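Local coordinates for protein C-domain type II peptide synthetase (Streptomyces globisporus, PDB 4ZNM) that is probably a stand-alone member of the condensation-domain family of peptide synthetases, with two lobes each built round a mixed beta sheet flanked by helices, at residues A264-F269 with E328-T333; I168-L173 with P185-P190; I406-L411 with T430-D435; K392-Q397 with H415-G420; G56-E61 with K147-V152. All blocks are in the same frame, centred on the assembly; numbering follows the deposited sequence. Where two conformers were deposited one is given.

In the fold
Along the chain, interaction 5 closes first, then interaction 2, then interaction 1; interactions 3 and 4 follow with alternating segments, and both use strand 410-416. Interactions 5 and 2 lie in one lobe, their centres about 18 Å apart, joined where Leu172 of helix 162-180 packs on Leu151 of strand 148-156. Interactions 1 and 3 lie in the other, their centres about 29 Å apart. Interaction 4 stands between: loop 392-397 leaves the six-stranded sheet that holds strand 148-156, while His415 lies near the end of strand 410-416 in the five-stranded sheet. Interaction 4 touches interaction 5 through Ile393 and interaction 1 through Ile416, and so links the two halves of the condensation domain.

Interaction 1: residues A264-F269 with E328-T333; sequences AKCSPF and EVVLRT
No ring, amide or guanidinium has a face or edge in the meeting of Cys266 with Val330 and Leu331; it is made by a thiol and branched aliphatic groups. Cys266 SG lies 3.5 Å from Val330 CG1, and Cys266 CB comes within 3.8 Å of the same methyl. The sulfur stands beside its own backbone N, anti to the carbonyl carbon (chi1 -56°), which directs it at the helix; since the cysteine has a second conformer, its exact place is less certain. Leu331 reaches in with its CD2 branch, 4.3 Å from Cys266 SG, and borders the contact on the side of Ala264. A small, weakly polar thiol suits this buried spot beside valine. One turn further along, Thr333 OG1 donates a hydrogen bond to Val329 O at 2.9 Å from above the carbonyl plane; this oxygen also accepts Thr333 N, so the threonine hydroxyl is satisfied inside its own helix. Lys265 O takes a hydrogen bond from Arg334, tying the linker to the same helix. Lys265, with positive phi, closes helix 251-264 in a Schellman motif, and Ser267 N-caps helix 268-284: a short connection between consecutive helices, packed against helix 326-335 of the condensation fold.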
# COMPACT_ATOMS: atom_id res chain seq x y z
N ALA A 264 24.34 9.40 -6.07
CA ALA A 264 23.80 9.40 -7.44
C ALA A 264 22.71 10.45 -7.67
O ALA A 264 22.27 10.66 -8.81
CB ALA A 264 23.25 8.05 -7.77
N LYS A 265 22.25 11.08 -6.59
CA LYS A 265 21.17 12.04 -6.69
C LYS A 265 19.90 11.36 -7.19
O LYS A 265 19.14 11.93 -7.97
CB LYS A 265 21.56 13.20 -7.61
CG LYS A 265 22.81 13.92 -7.14
CD LYS A 265 22.88 15.40 -7.57
CE LYS A 265 23.74 16.22 -6.60
NZ LYS A 265 25.09 15.61 -6.37
N CYS A 266 19.69 10.12 -6.74
CA CYS A 266 18.45 9.37 -6.99
C CYS A 266 17.85 8.97 -5.64
O CYS A 266 18.58 8.78 -4.67
CB CYS A 266 18.72 8.13 -7.85
SG CYS A 266 19.54 8.45 -9.45
N SER A 267 16.53 8.86 -5.54
CA SER A 267 15.92 8.42 -4.28
C SER A 267 16.24 6.93 -4.02
O SER A 267 16.52 6.17 -4.97
CB SER A 267 14.42 8.62 -4.31
OG SER A 267 13.86 7.70 -5.23
N PRO A 268 16.19 6.50 -2.74
CA PRO A 268 16.39 5.07 -2.46
C PRO A 268 15.35 4.21 -3.16
O PRO A 268 15.61 3.05 -3.48
CB PRO A 268 16.25 4.98 -0.94
CG PRO A 268 16.62 6.37 -0.44
CD PRO A 268 16.14 7.32 -1.51
N PHE A 269 14.17 4.75 -3.41
CA PHE A 269 13.18 3.95 -4.12
C PHE A 269 13.57 3.69 -5.56
O PHE A 269 13.33 2.60 -6.07
CB PHE A 269 11.81 4.60 -4.12
CG PHE A 269 10.80 3.76 -4.81
CD1 PHE A 269 10.44 2.54 -4.26
CD2 PHE A 269 10.26 4.13 -6.02
CE1 PHE A 269 9.51 1.74 -4.88
CE2 PHE A 269 9.33 3.32 -6.66
CZ PHE A 269 8.96 2.13 -6.09
N GLU A 328 23.79 3.19 -14.72
CA GLU A 328 23.03 3.66 -15.87
C GLU A 328 21.56 3.20 -15.80
O GLU A 328 20.66 3.93 -16.21
CB GLU A 328 23.67 3.18 -17.18
CG GLU A 328 24.91 3.95 -17.52
CD GLU A 328 25.63 3.48 -18.80
OE1 GLU A 328 25.02 2.77 -19.64
OE2 GLU A 328 26.82 3.83 -18.95
N VAL A 329 21.30 2.01 -15.26
CA VAL A 329 19.90 1.59 -15.07
C VAL A 329 19.18 2.59 -14.14
O VAL A 329 18.04 3.01 -14.42
CB VAL A 329 19.79 0.16 -14.50
CG1 VAL A 329 18.33 -0.22 -14.31
CG2 VAL A 329 20.41 -0.86 -15.46
N VAL A 330 19.84 2.97 -13.05
CA VAL A 330 19.23 3.86 -12.07
C VAL A 330 18.97 5.22 -12.72
O VAL A 330 17.92 5.83 -12.52
CB VAL A 330 20.12 4.01 -10.81
CG1 VAL A 330 19.46 4.93 -9.78
CG2 VAL A 330 20.36 2.66 -10.18
N LEU A 331 19.92 5.71 -13.52
CA LEU A 331 19.75 7.02 -14.13
C LEU A 331 18.59 7.01 -15.14
O LEU A 331 17.82 7.97 -15.18
CB LEU A 331 21.04 7.45 -14.81
CG LEU A 331 22.19 7.79 -13.86
CD1 LEU A 331 23.44 8.01 -14.67
CD2 LEU A 331 21.91 8.99 -12.97
N ARG A 332 18.46 5.94 -15.92
CA ARG A 332 17.31 5.80 -16.83
C ARG A 332 16.01 5.71 -16.05
O ARG A 332 15.01 6.29 -16.45
CB ARG A 332 17.50 4.59 -17.72
CG ARG A 332 18.63 4.85 -18.73
CD ARG A 332 18.81 3.67 -19.64
NE ARG A 332 20.05 3.78 -20.40
CZ ARG A 332 20.41 2.95 -21.36
NH1 ARG A 332 19.63 1.93 -21.69
NH2 ARG A 332 21.58 3.12 -21.98
N THR A 333 16.06 5.03 -14.92
CA THR A 333 14.89 4.91 -14.08
C THR A 333 14.48 6.30 -13.61
O THR A 333 13.28 6.61 -13.60
CB THR A 333 15.15 4.00 -12.87
OG1 THR A 333 15.35 2.67 -13.34
CG2 THR A 333 13.98 4.02 -11.87

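Interaction 2: residues I168-L173 with P185-P190; sequences IARDLL and PPLPEP
Leu187 lays its two methyls over the side chains of Arg170 and Asp171, which are locked together beneath it. The arginine and leucine side chains run alongside each other, pointing opposite ways, bringing Leu187 CD2 over one face of the guanidinium, 4.1 Å from Arg170 NE. Asp171 meets the leucine on a slant, and Asp171 OD1 is 3.8 Å from Leu187 CD2. The two charged groups, by contrast, share a plane. Arg170 grips Asp171 side-on, with NE (3.0 Å) and NH2 (2.9 Å) both given to OD1; NE comes nearly along the C-O axis and NH2 takes the syn lone pair. A bend at chi3 (60°) swings the guanidinium toward the carboxylate of the next residue. Arg170 NH2 has a second acidic partner in Asp305, while Asp171 OD2 is held by Arg73 and His74, a network that probably keeps the carboxylate ionised. Leucine suits the site because it can shield these paired charges without competing for their bonds. Pro188 CD borders the group 4.4 Å from Arg170 NH2. Residues 185-190 have polyproline II-like backbone angles, and the contact is that of an extended, proline-rich connection running from helix 162-180 back past its flank toward helix 193-203 in the condensation fold.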
# COMPACT_ATOMS: atom_id res chain seq x y z
N ILE A 168 -5.44 8.42 10.40
CA ILE A 168 -6.45 7.87 11.31
C ILE A 168 -5.87 7.70 12.72
O ILE A 168 -6.53 7.97 13.73
CB ILE A 168 -6.96 6.54 10.78
CG1 ILE A 168 -7.79 6.77 9.50
CG2 ILE A 168 -7.82 5.80 11.86
CD1 ILE A 168 -8.09 5.48 8.74
N ALA A 169 -4.64 7.21 12.78
CA ALA A 169 -3.97 6.95 14.03
C ALA A 169 -3.69 8.29 14.72
O ALA A 169 -3.92 8.43 15.93
CB ALA A 169 -2.69 6.16 13.80
N ARG A 170 -3.26 9.28 13.95
CA ARG A 170 -2.93 10.58 14.53
C ARG A 170 -4.18 11.23 15.09
O ARG A 170 -4.19 11.71 16.23
CB ARG A 170 -2.27 11.53 13.53
CG ARG A 170 -2.02 12.90 14.17
CD ARG A 170 -2.03 14.01 13.24
NE ARG A 170 -3.28 14.17 12.51
CZ ARG A 170 -3.41 15.06 11.54
NH1 ARG A 170 -2.37 15.83 11.25
NH2 ARG A 170 -4.54 15.20 10.84
N ASP A 171 -5.23 11.24 14.28
CA ASP A 171 -6.49 11.82 14.69
C ASP A 171 -7.03 11.10 15.93
O ASP A 171 -7.52 11.74 16.85
CB ASP A 171 -7.48 11.73 13.55
CG ASP A 171 -7.19 12.72 12.40
OD1 ASP A 171 -6.15 13.44 12.44
OD2 ASP A 171 -8.01 12.76 11.46
N LEU A 172 -6.97 9.78 15.91
CA LEU A 172 -7.53 8.97 17.00
C LEU A 172 -6.89 9.29 18.33
O LEU A 172 -7.58 9.52 19.32
CB LEU A 172 -7.34 7.49 16.72
CG LEU A 172 -7.68 6.55 17.87
CD1 LEU A 172 -9.18 6.60 18.10
CD2 LEU A 172 -7.20 5.15 17.59
N LEU A 173 -5.56 9.29 18.35
CA LEU A 173 -4.85 9.52 19.60
C LEU A 173 -4.93 10.97 20.06
O LEU A 173 -4.90 11.25 21.26
CB LEU A 173 -3.40 9.03 19.45
CG LEU A 173 -3.41 7.50 19.18
CD1 LEU A 173 -2.01 6.99 19.11
CD2 LEU A 173 -4.12 6.72 20.27
N PRO A 185 -2.54 19.83 20.28
CA PRO A 185 -2.97 20.91 19.39
C PRO A 185 -4.28 20.59 18.70
O PRO A 185 -4.66 19.40 18.64
CB PRO A 185 -1.83 20.98 18.37
CG PRO A 185 -1.40 19.55 18.26
CD PRO A 185 -1.50 18.99 19.66
N PRO A 186 -4.99 21.62 18.21
CA PRO A 186 -6.21 21.32 17.46
C PRO A 186 -5.91 20.56 16.19
O PRO A 186 -4.83 20.73 15.60
CB PRO A 186 -6.78 22.70 17.13
CG PRO A 186 -5.59 23.61 17.14
CD PRO A 186 -4.71 23.06 18.26
N LEU A 187 -6.85 19.72 15.77
CA LEU A 187 -6.75 19.06 14.48
C LEU A 187 -7.23 20.04 13.43
O LEU A 187 -8.19 20.76 13.66
CB LEU A 187 -7.59 17.78 14.43
CG LEU A 187 -7.19 16.65 15.39
CD1 LEU A 187 -8.17 15.49 15.27
CD2 LEU A 187 -5.77 16.19 15.08
N PRO A 188 -6.57 20.07 12.26
CA PRO A 188 -7.14 20.86 11.17
C PRO A 188 -8.49 20.29 10.69
O PRO A 188 -8.75 19.11 10.85
CB PRO A 188 -6.07 20.79 10.08
CG PRO A 188 -5.34 19.50 10.36
CD PRO A 188 -5.34 19.36 11.85
N GLU A 189 -9.35 21.12 10.13
CA GLU A 189 -10.58 20.64 9.55
C GLU A 189 -10.24 19.82 8.30
O GLU A 189 -9.51 20.29 7.43
CB GLU A 189 -11.51 21.81 9.21
CG GLU A 189 -12.98 21.43 8.93
CD GLU A 189 -13.72 20.90 10.16
OE1 GLU A 189 -13.28 21.15 11.31
OE2 GLU A 189 -14.76 20.23 9.96
N PRO A 190 -10.71 18.57 8.21
CA PRO A 190 -10.26 17.83 7.04
C PRO A 190 -11.17 18.02 5.85
O PRO A 190 -12.37 18.25 5.96
CB PRO A 190 -10.31 16.37 7.52
CG PRO A 190 -11.43 16.35 8.51
CD PRO A 190 -11.50 17.73 9.14

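Interaction 3: residues I406-L411 with T430-D435; sequences IPDGVL and TNRFKD
Val410 and Phe433 make the close apolar contact: Val410 CG2 lies 3.6 Å from Phe433 CE2 and 4.1 Å from Phe433 CD2. The two side chains lie roughly perpendicular, and the methyl comes to the ring obliquely. With CG1 anti to the backbone N (chi1 175°), Val410 turns its other branch, CG2, to the phenyl group. A beta-branched residue suits a strand, and the flat ring packs between that strand and the chain leaving strand 422-429.

Beside this pair, Asp408 OD1 and Arg432 NH1 face each other at 4.3 Å, opposite charges too far apart for a salt bridge but probably still attracting. Each is held chiefly by others. Asp408 OD2 forms a salt bridge with Arg234, and OD1 accepts from Gln367; Arg432 NE bonds to Ile232 O and NH2 to Thr230. The arginine is coiled rather than extended, with chi2 and chi3 both near -60°, which keeps its head close to its own backbone and within reach of these acceptors. Gly409, with phi/psi values that suit glycine alone, lies between Asp408 and Val410.

Further out, Gln367 of strand 366-373 packs against both Arg432 and Phe433, while Val410 also touches Leu426 and Phe433 touches Tyr428. The contact therefore sits at the ends of strands 366-373, 410-416 and 422-429, just where the chain passes through the N-cap Lys434 into helix 435-454.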
# COMPACT_ATOMS: atom_id res chain seq x y z
N ILE A 406 -4.74 -9.16 -2.61
CA ILE A 406 -4.26 -8.55 -3.85
C ILE A 406 -5.21 -8.99 -4.97
O ILE A 406 -5.29 -10.18 -5.26
CB ILE A 406 -2.82 -8.96 -4.18
CG1 ILE A 406 -1.85 -8.41 -3.16
CG2 ILE A 406 -2.40 -8.42 -5.60
CD1 ILE A 406 -0.44 -8.97 -3.32
N PRO A 407 -5.95 -8.04 -5.58
CA PRO A 407 -7.02 -8.41 -6.51
C PRO A 407 -6.58 -9.40 -7.58
O PRO A 407 -7.28 -10.40 -7.82
CB PRO A 407 -7.43 -7.05 -7.13
CG PRO A 407 -7.17 -6.08 -6.02
CD PRO A 407 -5.91 -6.59 -5.35
N ASP A 408 -5.43 -9.15 -8.21
CA ASP A 408 -4.97 -10.04 -9.29
C ASP A 408 -3.55 -9.71 -9.70
O ASP A 408 -3.32 -9.03 -10.68
CB ASP A 408 -5.92 -9.95 -10.50
CG ASP A 408 -5.79 -11.13 -11.49
OD1 ASP A 408 -4.79 -11.88 -11.45
OD2 ASP A 408 -6.69 -11.29 -12.34
N GLY A 409 -2.59 -10.20 -8.93
CA GLY A 409 -1.19 -9.97 -9.25
C GLY A 409 -0.24 -10.15 -8.10
O GLY A 409 -0.60 -10.70 -7.04
N VAL A 410 0.98 -9.72 -8.32
CA VAL A 410 2.06 -9.80 -7.33
C VAL A 410 2.35 -8.38 -6.89
O VAL A 410 2.40 -7.47 -7.73
CB VAL A 410 3.30 -10.48 -7.92
CG1 VAL A 410 4.46 -10.45 -6.96
CG2 VAL A 410 2.98 -11.90 -8.32
N LEU A 411 2.52 -8.16 -5.60
CA LEU A 411 2.78 -6.82 -5.13
C LEU A 411 4.02 -6.77 -4.23
O LEU A 411 4.10 -7.49 -3.23
CB LEU A 411 1.58 -6.28 -4.40
CG LEU A 411 1.74 -4.92 -3.75
CD1 LEU A 411 1.98 -3.92 -4.82
CD2 LEU A 411 0.51 -4.55 -2.97
N THR A 430 -2.20 -17.17 -3.66
CA THR A 430 -1.84 -18.56 -3.41
C THR A 430 -2.56 -19.51 -4.37
O THR A 430 -2.16 -20.67 -4.52
CB THR A 430 -2.16 -18.94 -1.95
OG1 THR A 430 -3.49 -18.52 -1.63
CG2 THR A 430 -1.23 -18.24 -1.03
N ASN A 431 -3.59 -19.02 -5.05
CA ASN A 431 -4.19 -19.78 -6.15
C ASN A 431 -3.35 -19.73 -7.45
O ASN A 431 -3.72 -20.33 -8.45
CB ASN A 431 -5.60 -19.28 -6.43
CG ASN A 431 -5.67 -17.78 -6.54
OD1 ASN A 431 -5.23 -17.08 -5.65
ND2 ASN A 431 -6.22 -17.29 -7.64
N ARG A 432 -2.21 -19.04 -7.43
CA ARG A 432 -1.41 -18.88 -8.63
C ARG A 432 0.06 -19.17 -8.36
O ARG A 432 0.75 -19.64 -9.24
CB ARG A 432 -1.54 -17.45 -9.17
CG ARG A 432 -2.96 -17.07 -9.65
CD ARG A 432 -3.50 -17.95 -10.81
NE ARG A 432 -2.76 -17.81 -12.06
CZ ARG A 432 -2.97 -16.85 -12.95
NH1 ARG A 432 -3.89 -15.92 -12.73
NH2 ARG A 432 -2.23 -16.81 -14.06
N PHE A 433 0.54 -18.88 -7.16
CA PHE A 433 1.94 -19.11 -6.84
C PHE A 433 2.12 -19.94 -5.61
O PHE A 433 1.43 -19.74 -4.61
CB PHE A 433 2.69 -17.78 -6.63
CG PHE A 433 3.05 -17.08 -7.91
CD1 PHE A 433 4.12 -17.54 -8.68
CD2 PHE A 433 2.35 -15.96 -8.34
CE1 PHE A 433 4.48 -16.89 -9.86
CE2 PHE A 433 2.69 -15.30 -9.51
CZ PHE A 433 3.77 -15.76 -10.27
N LYS A 434 3.09 -20.84 -5.67
CA LYS A 434 3.61 -21.53 -4.50
C LYS A 434 4.55 -20.65 -3.68
O LYS A 434 5.26 -19.79 -4.24
CB LYS A 434 4.35 -22.78 -4.93
CG LYS A 434 3.45 -23.86 -5.49
CD LYS A 434 4.23 -24.78 -6.40
CE LYS A 434 3.71 -26.20 -6.35
NZ LYS A 434 3.83 -26.87 -7.68
N ASP A 435 4.58 -20.89 -2.37
CA ASP A 435 5.38 -20.07 -1.45
C ASP A 435 6.88 -20.11 -1.76
O ASP A 435 7.58 -19.10 -1.63
CB ASP A 435 5.18 -20.54 -0.01
CG ASP A 435 3.73 -20.39 0.45
OD1 ASP A 435 3.06 -19.43 0.03
OD2 ASP A 435 3.27 -21.26 1.23

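Interaction 4: residues K392-Q397 with H415-G420; sequences KIWERQ and HIDPSG
Trp394 and His415 form a face-to-face aromatic stack that joins a loop leaving one sheet to the end of a strand in the other. The histidine ring lies against the five-membered ring of the indole, centroids 3.5 Å apart and planes only 11° from parallel. The fit is tight: Trp394 NE1 is 3.1 Å from His415 CE1, and Trp394 CE2 stands over the centre of the imidazole. Although Trp394 NE1 and His415 NE2 also come close, the angle is wrong for a hydrogen bond, and the rings meet through their faces. His415 CG is anti to the backbone N (chi1 176°), which carries the imidazole out over the indole. His415 CB itself lies over the six-membered ring in a CH-pi contact, 4.2 Å from its centroid. On the opposite indole face Lys392 CG covers the rim, so the tryptophan is sandwiched between an aliphatic stem and a flat ring. Its wide surface suits that place.

Asp417 adds a marginal contact, OD2 lying 4.1 Å from Trp394 CD1. Its OD1 accepts Ser419 N at 3.0 Å through the anti lone pair, an Asx turn within the type I turn Asp417-Gly420. That turn connects strands 410-416 and 422-429, whose backbones pair at His415 and Ala423; on the other side, Ile393 pairs with Ala51 of strand 47-55, and Arg396 reaches helix 110-125.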
# COMPACT_ATOMS: atom_id res chain seq x y z
N LYS A 392 4.74 3.62 15.08
CA LYS A 392 4.29 2.68 14.06
C LYS A 392 5.20 1.45 14.07
O LYS A 392 6.40 1.59 14.12
CB LYS A 392 4.27 3.37 12.69
CG LYS A 392 3.72 2.51 11.53
CD LYS A 392 2.21 2.43 11.60
CE LYS A 392 1.64 1.38 10.69
NZ LYS A 392 2.02 1.57 9.31
N ILE A 393 4.61 0.26 14.00
CA ILE A 393 5.37 -0.98 13.92
C ILE A 393 5.52 -1.30 12.41
O ILE A 393 4.59 -1.76 11.77
CB ILE A 393 4.71 -2.16 14.68
CG1 ILE A 393 4.73 -1.94 16.20
CG2 ILE A 393 5.42 -3.49 14.37
CD1 ILE A 393 3.89 -2.96 16.99
N TRP A 394 6.70 -1.03 11.87
CA TRP A 394 6.99 -1.22 10.45
C TRP A 394 7.67 -2.54 10.19
O TRP A 394 7.42 -3.20 9.19
CB TRP A 394 7.90 -0.10 9.95
CG TRP A 394 7.21 1.14 9.65
CD1 TRP A 394 7.43 2.36 10.23
CD2 TRP A 394 6.18 1.33 8.66
NE1 TRP A 394 6.58 3.30 9.66
CE2 TRP A 394 5.81 2.69 8.70
CE3 TRP A 394 5.54 0.47 7.74
CZ2 TRP A 394 4.82 3.23 7.85
CZ3 TRP A 394 4.55 1.00 6.91
CH2 TRP A 394 4.21 2.37 6.97
N GLU A 395 8.58 -2.90 11.10
CA GLU A 395 9.37 -4.12 10.95
C GLU A 395 8.47 -5.32 11.22
O GLU A 395 7.95 -5.49 12.32
CB GLU A 395 10.60 -4.11 11.88
CG GLU A 395 10.33 -4.06 13.38
CD GLU A 395 11.58 -3.71 14.20
OE1 GLU A 395 12.56 -3.17 13.62
OE2 GLU A 395 11.59 -3.97 15.42
N ARG A 396 8.22 -6.08 10.18
CA ARG A 396 7.48 -7.32 10.29
C ARG A 396 8.38 -8.43 9.77
O ARG A 396 9.11 -8.23 8.81
CB ARG A 396 6.17 -7.26 9.50
CG ARG A 396 5.13 -6.27 10.03
CD ARG A 396 3.86 -6.23 9.20
NE ARG A 396 2.96 -7.36 9.44
CZ ARG A 396 1.77 -7.50 8.86
NH1 ARG A 396 1.35 -6.58 8.01
NH2 ARG A 396 0.99 -8.54 9.13
N GLN A 397 8.32 -9.59 10.40
CA GLN A 397 9.18 -10.69 10.01
C GLN A 397 8.32 -11.92 9.78
O GLN A 397 8.67 -12.82 9.01
CB GLN A 397 10.25 -10.89 11.10
CG GLN A 397 11.15 -9.65 11.24
CD GLN A 397 11.83 -9.52 12.59
OE1 GLN A 397 12.45 -10.47 13.08
NE2 GLN A 397 11.73 -8.34 13.20
N HIS A 415 8.53 -0.07 2.59
CA HIS A 415 8.56 1.14 3.41
C HIS A 415 10.00 1.59 3.62
O HIS A 415 10.82 0.83 4.10
CB HIS A 415 7.88 0.94 4.77
CG HIS A 415 7.99 2.13 5.66
ND1 HIS A 415 8.79 2.15 6.79
CD2 HIS A 415 7.43 3.36 5.57
CE1 HIS A 415 8.71 3.34 7.36
NE2 HIS A 415 7.89 4.09 6.64
N ILE A 416 10.27 2.84 3.27
CA ILE A 416 11.62 3.39 3.37
C ILE A 416 11.65 4.37 4.53
O ILE A 416 11.04 5.43 4.50
CB ILE A 416 12.03 4.04 2.05
CG1 ILE A 416 12.11 2.97 0.97
CG2 ILE A 416 13.38 4.75 2.20
CD1 ILE A 416 11.95 3.49 -0.41
N ASP A 417 12.37 4.00 5.57
CA ASP A 417 12.38 4.80 6.77
C ASP A 417 13.32 5.99 6.62
O ASP A 417 14.33 5.90 5.89
CB ASP A 417 12.78 3.95 7.97
CG ASP A 417 12.20 4.47 9.26
OD1 ASP A 417 12.87 5.33 9.89
OD2 ASP A 417 11.08 4.04 9.62
N PRO A 418 12.98 7.12 7.28
CA PRO A 418 13.88 8.28 7.35
C PRO A 418 15.21 7.92 8.01
O PRO A 418 16.26 8.40 7.59
CB PRO A 418 13.10 9.30 8.19
CG PRO A 418 11.67 8.90 8.05
CD PRO A 418 11.68 7.41 7.93
N SER A 419 15.13 7.08 9.05
CA SER A 419 16.31 6.64 9.79
C SER A 419 17.34 5.96 8.90
O SER A 419 18.52 5.84 9.26
CB SER A 419 15.90 5.66 10.90
OG SER A 419 15.11 4.60 10.36
N GLY A 420 16.90 5.50 7.74
CA GLY A 420 17.75 4.75 6.84
C GLY A 420 17.23 3.35 6.56
O GLY A 420 17.58 2.78 5.54

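Interaction 5: residues G56-E61 with K147-V152; sequences GGIDEE and KDAVLV
Gly56 and Lys147 are joined first by their backbones. Gly56 N donates to Lys147 O at 2.8 Å, almost straight at the hydrogen (172°), though the donor is tilted 30° from the carbonyl plane. A weaker CA-H...O contact runs the other way, from Lys147 CA to Gly56 O at 3.4 Å. With its phi of 130°, Gly56 has a backbone shape in which a CB would press on the preceding carbonyl, so glycine suits this backbone shape, independently of the neighbouring strand. Lys147 supplies mainly backbone here, and its extended side chain leads its amine away, as suits an exposed position at the surface.

The apolar contact is a single pair of methyls: Ile58 CD1 touches Ala149 CB at 4.0 Å. Ile58 CG1 is anti to the carbonyl carbon (chi1 -65°) and carries CD1 toward the strand, where the small alanine meets it in ordinary van der Waals contact. Both side chains also rest on Leu141 of strand 137-143.

Polar side chains act outside the pair: Glu60 bridges to Arg143, and Asp59 N-caps helix 60-73. The contact thus extends the antiparallel pairing of strands 47-55 and 148-156 past the former's end, as the chain turns over the sheet into helix 60-73.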
# COMPACT_ATOMS: atom_id res chain seq x y z
N GLY A 56 2.26 4.21 27.86
CA GLY A 56 1.50 5.09 28.72
C GLY A 56 0.21 4.42 29.12
O GLY A 56 -0.15 3.39 28.57
N GLY A 57 -0.48 5.00 30.10
CA GLY A 57 -1.73 4.46 30.56
C GLY A 57 -2.80 4.69 29.52
O GLY A 57 -2.73 5.66 28.78
N ILE A 58 -3.78 3.79 29.46
CA ILE A 58 -4.88 3.88 28.49
C ILE A 58 -6.17 3.73 29.24
O ILE A 58 -6.30 2.80 30.03
CB ILE A 58 -4.81 2.80 27.42
CG1 ILE A 58 -3.56 2.96 26.55
CG2 ILE A 58 -6.11 2.79 26.56
CD1 ILE A 58 -3.33 1.74 25.66
N ASP A 59 -7.12 4.63 28.99
CA ASP A 59 -8.50 4.45 29.46
C ASP A 59 -9.30 3.87 28.29
O ASP A 59 -9.61 4.58 27.33
CB ASP A 59 -9.12 5.74 29.96
CG ASP A 59 -10.50 5.52 30.55
OD1 ASP A 59 -10.57 5.02 31.68
OD2 ASP A 59 -11.52 5.80 29.89
N GLU A 60 -9.63 2.59 28.37
CA GLU A 60 -10.17 1.87 27.23
C GLU A 60 -11.49 2.45 26.75
O GLU A 60 -11.73 2.58 25.56
CB GLU A 60 -10.36 0.41 27.61
CG GLU A 60 -9.04 -0.35 27.79
CD GLU A 60 -9.21 -1.69 28.52
OE1 GLU A 60 -10.35 -2.23 28.62
OE2 GLU A 60 -8.17 -2.20 29.03
N GLU A 61 -12.34 2.82 27.70
CA GLU A 61 -13.64 3.37 27.36
C GLU A 61 -13.51 4.67 26.58
O GLU A 61 -14.29 4.94 25.68
CB GLU A 61 -14.47 3.61 28.63
CG GLU A 61 -15.80 4.30 28.37
CD GLU A 61 -16.63 4.45 29.64
OE1 GLU A 61 -17.59 5.25 29.62
OE2 GLU A 61 -16.31 3.78 30.64
N LYS A 147 0.85 -0.03 31.13
CA LYS A 147 1.51 1.07 30.42
C LYS A 147 2.16 0.67 29.08
O LYS A 147 2.79 1.52 28.43
CB LYS A 147 2.59 1.70 31.33
CG LYS A 147 3.64 0.73 31.81
CD LYS A 147 4.63 1.39 32.78
CE LYS A 147 5.63 0.38 33.31
NZ LYS A 147 4.98 -0.70 34.08
N ASP A 148 1.98 -0.58 28.66
CA ASP A 148 2.48 -1.02 27.34
C ASP A 148 1.42 -1.81 26.56
O ASP A 148 0.78 -2.69 27.12
CB ASP A 148 3.74 -1.83 27.57
CG ASP A 148 4.54 -2.08 26.30
OD1 ASP A 148 4.28 -1.45 25.24
OD2 ASP A 148 5.46 -2.92 26.39
N ALA A 149 1.22 -1.49 25.28
CA ALA A 149 0.18 -2.14 24.47
C ALA A 149 0.52 -2.02 23.00
O ALA A 149 1.39 -1.22 22.61
CB ALA A 149 -1.18 -1.52 24.73
N VAL A 150 -0.17 -2.83 22.20
CA VAL A 150 -0.14 -2.74 20.75
C VAL A 150 -1.56 -2.46 20.25
O VAL A 150 -2.48 -3.19 20.58
CB VAL A 150 0.40 -4.05 20.13
CG1 VAL A 150 0.34 -3.99 18.58
CG2 VAL A 150 1.80 -4.28 20.58
N LEU A 151 -1.73 -1.39 19.48
CA LEU A 151 -3.02 -1.06 18.91
C LEU A 151 -3.02 -1.46 17.43
O LEU A 151 -2.17 -0.97 16.67
CB LEU A 151 -3.29 0.43 19.03
CG LEU A 151 -4.62 0.86 18.39
CD1 LEU A 151 -5.85 0.14 18.98
CD2 LEU A 151 -4.77 2.36 18.44
N VAL A 152 -3.95 -2.33 17.04
CA VAL A 152 -4.10 -2.73 15.64
C VAL A 152 -5.35 -2.12 15.03
O VAL A 152 -6.45 -2.30 15.54
CB VAL A 152 -4.16 -4.25 15.45
CG1 VAL A 152 -4.26 -4.61 13.96
CG2 VAL A 152 -2.94 -4.91 16.10